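PDB 6M8V: flavin prenyltransferase UbiX from Methanocaldococcus jannaschii, which probably transfers a dimethylallyl group from dimethylallyl phosphate to reduced FMN, making the prenylated flavin cofactor used by UbiD decarboxylases. Local coordinates for residues 16-21 with 159-164; 91-96 with 129-134. All coordinates share one frame; numbering follows the deposited sequence.

In the fold
From the N terminus the chain runs through strand 2-7 into helix 13-22, which carries residues 16-21 and whose partner comes near the C-terminal end of the chain: interaction 1 closes a loop of 137 intervening residues when helix 156-171 packs against it. Within that loop lies the shorter closure of interaction 2, where helix 126-137 meets the C-terminal end of helix 86-94 after 32 intervening residues. The contacts nest without crossing. They lie on opposite sides of the chain's centre, with nearest atoms about 14 Å apart, and do not touch. Interaction 1 ties the first and last helices of this alpha/beta fold together; interaction 2 joins helices following the adjacent parallel strands 78-84 and 114-119.

Interaction 1: residues 16-21 with 159-164; sequences AKRLLE and IINFVV
R18 shares its guanidinium between two helices: NE belongs to a salt bridge within its own helix, while NH1 reaches across to N161. The contact joins helix 13-22, the first of this Flavoprotein-family alpha/beta fold, to helix 156-171, with local axes 9.5 Å apart and crossing at -63°. L19 also packs on V80 and V82 of strand 78-84, and I160 on F149 of a neighbouring subunit, linking sheet and subunit interface. The R18 chain leaves with CG anti to the backbone N (chi1 -179°) and then bends at chi2 and chi3, which brings NE to the E21 carboxylate and points NH1 at N161. NE bonds to E21 OE2 at 2.9 Å, and K17 NZ holds the other carboxylate oxygen, OE1 of E21, completing a charged network. NH1 donates to N161 OD1 at 2.9 Å; the acceptor lies in the guanidinium plane, but the donor stands above the amide carbonyl plane rather than on a lone pair. I160 CG2 lies over one guanidinium face. Beneath this polar layer the helices meet through V164, whose two methyls meet different residues. CG2 lies 3.7 Å from R18 CG, and CG1 packs on L19, 3.8 Å from its CA and 4.1 Å from its CD1.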
loop_
_atom_site.group_PDB
_atom_site.type_symbol
_atom_site.label_atom_id
_atom_site.label_comp_id
_atom_site.label_asym_id
_atom_site.label_seq_id
_atom_site.Cartn_x
_atom_site.Cartn_y
_atom_site.Cartn_z
ATOM N N ALA A 16 -3.956 35.844 9.992
ATOM C CA ALA A 16 -5.151 36.103 9.195
ATOM C C ALA A 16 -5.487 37.589 9.170
ATOM O O ALA A 16 -5.904 38.121 8.133
ATOM C CB ALA A 16 -6.329 35.294 9.736
ATOM N N LYS A 17 -5.314 38.273 10.301
ATOM C CA LYS A 17 -5.585 39.706 10.348
ATOM C C LYS A 17 -4.663 40.462 9.399
ATOM O O LYS A 17 -5.119 41.286 8.598
ATOM C CB LYS A 17 -5.436 40.221 11.783
ATOM C CG LYS A 17 -5.679 41.730 11.952
ATOM C CD LYS A 17 -5.407 42.174 13.387
ATOM C CE LYS A 17 -5.596 43.681 13.575
ATOM N NZ LYS A 17 -4.689 44.493 12.711
ATOM N N ARG A 18 -3.360 40.170 9.456
ATOM C CA ARG A 18 -2.407 40.850 8.584
ATOM C C ARG A 18 -2.665 40.534 7.114
ATOM O O ARG A 18 -2.580 41.424 6.260
ATOM C CB ARG A 18 -0.979 40.472 8.971
ATOM C CG ARG A 18 0.101 41.151 8.135
ATOM C CD ARG A 18 0.063 42.679 8.273
ATOM N NE ARG A 18 -0.206 43.110 9.643
ATOM C CZ ARG A 18 0.692 43.095 10.625
ATOM N NH1 ARG A 18 1.929 42.667 10.397
ATOM N NH2 ARG A 18 0.352 43.504 11.841
ATOM N N LEU A 19 -2.969 39.271 6.796
ATOM C CA LEU A 19 -3.271 38.921 5.409
ATOM C C LEU A 19 -4.488 39.684 4.897
ATOM O O LEU A 19 -4.508 40.136 3.746
ATOM C CB LEU A 19 -3.494 37.411 5.278
ATOM C CG LEU A 19 -3.998 36.919 3.914
ATOM C CD1 LEU A 19 -2.954 37.145 2.826
ATOM C CD2 LEU A 19 -4.411 35.440 3.964
ATOM N N LEU A 20 -5.513 39.836 5.739
ATOM C CA LEU A 20 -6.732 40.514 5.311
ATOM C C LEU A 20 -6.481 41.984 5.000
ATOM O O LEU A 20 -7.098 42.542 4.085
ATOM C CB LEU A 20 -7.813 40.387 6.382
ATOM C CG LEU A 20 -8.599 39.080 6.445
ATOM C CD1 LEU A 20 -9.324 38.997 7.768
ATOM C CD2 LEU A 20 -9.581 38.989 5.298
ATOM N N GLU A 21 -5.588 42.636 5.750
ATOM C CA GLU A 21 -5.376 44.057 5.497
ATOM C C GLU A 21 -4.443 44.303 4.317
ATOM O O GLU A 21 -4.652 45.263 3.568
ATOM C CB GLU A 21 -4.866 44.771 6.756
ATOM C CG GLU A 21 -3.735 44.106 7.509
ATOM C CD GLU A 21 -3.649 44.609 8.944
ATOM O OE1 GLU A 21 -4.716 44.855 9.549
ATOM O OE2 GLU A 21 -2.521 44.773 9.462
ATOM N N ILE A 159 8.115 39.247 11.563
ATOM C CA ILE A 159 7.853 37.824 11.413
ATOM C C ILE A 159 6.500 37.605 10.751
ATOM O O ILE A 159 6.373 36.792 9.827
ATOM C CB ILE A 159 7.948 37.134 12.784
ATOM C CG1 ILE A 159 9.390 37.210 13.299
ATOM C CG2 ILE A 159 7.453 35.699 12.700
ATOM C CD1 ILE A 159 9.624 36.458 14.576
ATOM N N ILE A 160 5.478 38.351 11.186
ATOM C CA ILE A 160 4.142 38.204 10.611
ATOM C C ILE A 160 4.144 38.593 9.137
ATOM O O ILE A 160 3.468 37.967 8.313
ATOM C CB ILE A 160 3.118 39.033 11.408
ATOM C CG1 ILE A 160 3.259 38.766 12.905
ATOM C CG2 ILE A 160 1.701 38.730 10.937
ATOM C CD1 ILE A 160 3.103 37.312 13.280
ATOM N N ASN A 161 4.906 39.629 8.780
ATOM C CA ASN A 161 4.916 40.091 7.396
ATOM C C ASN A 161 5.677 39.136 6.484
ATOM O O ASN A 161 5.379 39.058 5.286
ATOM C CB ASN A 161 5.514 41.499 7.314
ATOM C CG ASN A 161 4.555 42.565 7.806
ATOM O OD1 ASN A 161 3.345 42.354 7.842
ATOM N ND2 ASN A 161 5.093 43.721 8.184
ATOM N N PHE A 162 6.668 38.419 7.016
ATOM C CA PHE A 162 7.319 37.377 6.226
ATOM C C PHE A 162 6.325 36.285 5.848
ATOM O O PHE A 162 6.202 35.913 4.673
ATOM C CB PHE A 162 8.499 36.777 6.997
ATOM C CG PHE A 162 9.155 35.618 6.291
ATOM C CD1 PHE A 162 10.209 35.831 5.420
ATOM C CD2 PHE A 162 8.708 34.316 6.488
ATOM C CE1 PHE A 162 10.807 34.775 4.763
ATOM C CE2 PHE A 162 9.299 33.256 5.830
ATOM C CZ PHE A 162 10.353 33.486 4.966
ATOM N N VAL A 163 5.613 35.751 6.842
ATOM C CA VAL A 163 4.648 34.684 6.595
ATOM C C VAL A 163 3.586 35.142 5.601
ATOM O O VAL A 163 3.252 34.428 4.648
ATOM C CB VAL A 163 4.018 34.219 7.919
ATOM C CG1 VAL A 163 2.907 33.203 7.656
ATOM C CG2 VAL A 163 5.089 33.632 8.844
ATOM N N VAL A 164 3.052 36.349 5.803
ATOM C CA VAL A 164 1.991 36.845 4.931
ATOM C C VAL A 164 2.527 37.116 3.528
ATOM O O VAL A 164 1.860 36.822 2.527
ATOM C CB VAL A 164 1.341 38.096 5.555
ATOM C CG1 VAL A 164 0.409 38.780 4.561
ATOM C CG2 VAL A 164 0.582 37.711 6.822
#

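Interaction 2: residues 91-96 with 129-134; sequences AIANGY and LENMLK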
loop_
_atom_site.group_PDB
_atom_site.type_symbol
_atom_site.label_atom_id
_atom_site.label_comp_id
_atom_site.label_asym_id
_atom_site.label_seq_id
_atom_site.Cartn_x
_atom_site.Cartn_y
_atom_site.Cartn_z
ATOM N N ALA A 91 -10.828 17.482 8.769
ATOM C CA ALA A 91 -12.077 17.539 8.012
ATOM C C ALA A 91 -11.826 17.740 6.525
ATOM O O ALA A 91 -12.470 17.096 5.689
ATOM C CB ALA A 91 -12.975 18.654 8.550
ATOM N N ILE A 92 -10.901 18.635 6.172
ATOM C CA ILE A 92 -10.569 18.841 4.763
ATOM C C ILE A 92 -9.994 17.566 4.154
ATOM O O ILE A 92 -10.393 17.144 3.062
ATOM C CB ILE A 92 -9.599 20.027 4.605
ATOM C CG1 ILE A 92 -10.229 21.322 5.135
ATOM C CG2 ILE A 92 -9.216 20.204 3.148
ATOM C CD1 ILE A 92 -9.231 22.460 5.253
ATOM N N ALA A 93 -9.051 16.931 4.851
ATOM C CA ALA A 93 -8.408 15.741 4.298
ATOM C C ALA A 93 -9.391 14.590 4.108
ATOM O O ALA A 93 -9.222 13.776 3.192
ATOM C CB ALA A 93 -7.245 15.305 5.193
ATOM N N ASN A 94 -10.418 14.500 4.951
ATOM C CA ASN A 94 -11.378 13.406 4.873
ATOM C C ASN A 94 -12.687 13.802 4.203
ATOM O O ASN A 94 -13.562 12.946 4.037
ATOM C CB ASN A 94 -11.657 12.839 6.267
ATOM C CG ASN A 94 -10.477 12.031 6.814
ATOM O OD1 ASN A 94 -10.225 10.924 6.365
ATOM N ND2 ASN A 94 -9.764 12.584 7.788
ATOM N N GLY A 95 -12.837 15.062 3.806
ATOM C CA GLY A 95 -14.024 15.478 3.087
ATOM C C GLY A 95 -15.251 15.739 3.936
ATOM O O GLY A 95 -16.364 15.760 3.404
ATOM N N TYR A 96 -15.086 15.945 5.244
ATOM C CA TYR A 96 -16.222 16.085 6.159
ATOM C C TYR A 96 -16.668 17.545 6.159
ATOM O O TYR A 96 -16.407 18.314 7.084
ATOM C CB TYR A 96 -15.852 15.610 7.558
ATOM C CG TYR A 96 -17.031 15.543 8.502
ATOM C CD1 TYR A 96 -18.121 14.727 8.222
ATOM C CD2 TYR A 96 -17.055 16.296 9.672
ATOM C CE1 TYR A 96 -19.205 14.664 9.080
ATOM C CE2 TYR A 96 -18.136 16.238 10.540
ATOM C CZ TYR A 96 -19.209 15.423 10.233
ATOM O OH TYR A 96 -20.288 15.356 11.084
ATOM N N LEU A 129 0.398 14.728 10.006
ATOM C CA LEU A 129 1.302 14.638 8.864
ATOM C C LEU A 129 0.657 13.887 7.704
ATOM O O LEU A 129 0.804 14.280 6.543
ATOM C CB LEU A 129 2.612 13.980 9.293
ATOM C CG LEU A 129 3.455 14.883 10.204
ATOM C CD1 LEU A 129 4.541 14.107 10.951
ATOM C CD2 LEU A 129 4.081 16.014 9.384
ATOM N N GLU A 130 -0.086 12.818 7.993
ATOM C CA GLU A 130 -0.742 12.089 6.914
ATOM C C GLU A 130 -1.883 12.900 6.306
ATOM O O GLU A 130 -2.130 12.827 5.095
ATOM C CB GLU A 130 -1.250 10.741 7.420
ATOM C CG GLU A 130 -1.531 9.740 6.306
ATOM C CD GLU A 130 -2.958 9.820 5.792
ATOM O OE1 GLU A 130 -3.869 10.066 6.612
ATOM O OE2 GLU A 130 -3.171 9.632 4.573
ATOM N N ASN A 131 -2.603 13.665 7.124
ATOM C CA ASN A 131 -3.657 14.515 6.574
ATOM C C ASN A 131 -3.063 15.588 5.672
ATOM O O ASN A 131 -3.604 15.878 4.601
ATOM C CB ASN A 131 -4.481 15.139 7.708
ATOM C CG ASN A 131 -5.409 14.136 8.377
ATOM O OD1 ASN A 131 -5.743 13.110 7.792
ATOM N ND2 ASN A 131 -5.840 14.436 9.601
ATOM N N MET A 132 -1.922 16.160 6.067
ATOM C CA MET A 132 -1.248 17.139 5.216
ATOM C C MET A 132 -0.704 16.502 3.946
ATOM O O MET A 132 -0.827 17.074 2.855
ATOM C CB MET A 132 -0.122 17.822 5.992
ATOM C CG MET A 132 -0.617 18.777 7.075
ATOM S SD MET A 132 0.737 19.706 7.836
ATOM C CE MET A 132 1.072 18.684 9.267
ATOM N N LEU A 133 -0.089 15.323 4.068
ATOM C CA LEU A 133 0.463 14.648 2.900
ATOM C C LEU A 133 -0.623 14.352 1.872
ATOM O O LEU A 133 -0.452 14.617 0.674
ATOM C CB LEU A 133 1.164 13.360 3.330
ATOM C CG LEU A 133 1.709 12.455 2.224
ATOM C CD1 LEU A 133 2.728 13.209 1.363
ATOM C CD2 LEU A 133 2.316 11.168 2.818
ATOM N N LYS A 134 -1.749 13.797 2.325
ATOM C CA LYS A 134 -2.866 13.520 1.426
ATOM C C LYS A 134 -3.293 14.771 0.664
ATOM O O LYS A 134 -3.481 14.734 -0.557
ATOM C CB LYS A 134 -4.048 12.945 2.213
ATOM C CG LYS A 134 -5.262 12.577 1.348
ATOM C CD LYS A 134 -6.328 11.870 2.180
ATOM C CE LYS A 134 -7.642 11.735 1.439
ATOM N NZ LYS A 134 -8.716 11.127 2.299
#
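N131 meets the methyl of A93, which points at it; these two have the nearest CA atoms across the segments, 5.4 Å apart. N131 CB lies 3.7 Å from A93 CB, and chi1 (-74°), with CG anti to the carbonyl carbon, swings OD1 to the same methyl, so a small alanine side chain meets both the root and the carbonyl end of the asparagine. The amide nitrogen is used elsewhere: N131 ND2 bonds to N94 O of a neighbouring subunit, which makes this residue part of the assembly interface as well. One turn on, K134 runs out fully extended beyond CG and lies with its CE 3.1 Å from A93 O. Its NZ donates to that oxygen at 2.8 Å, with a C=O...N angle of 151° and the donor tilted 26° from the carbonyl plane. The acceptor lies in the last turn of helix 86-94, two residues before G95, whose positive phi ends the helix in a Schellman motif. A methionine in place of K134 would probably leave A93 O without this charged donor and loosen the link between the helix end and helix 126-137. L135 of helix 126-137 also packs on I92 and A93, while A91 and I92 turn to helix 100-110, so helix 86-94 contacts both helices, following strand 78-84 as helix 126-137 follows the adjacent parallel strand 114-119.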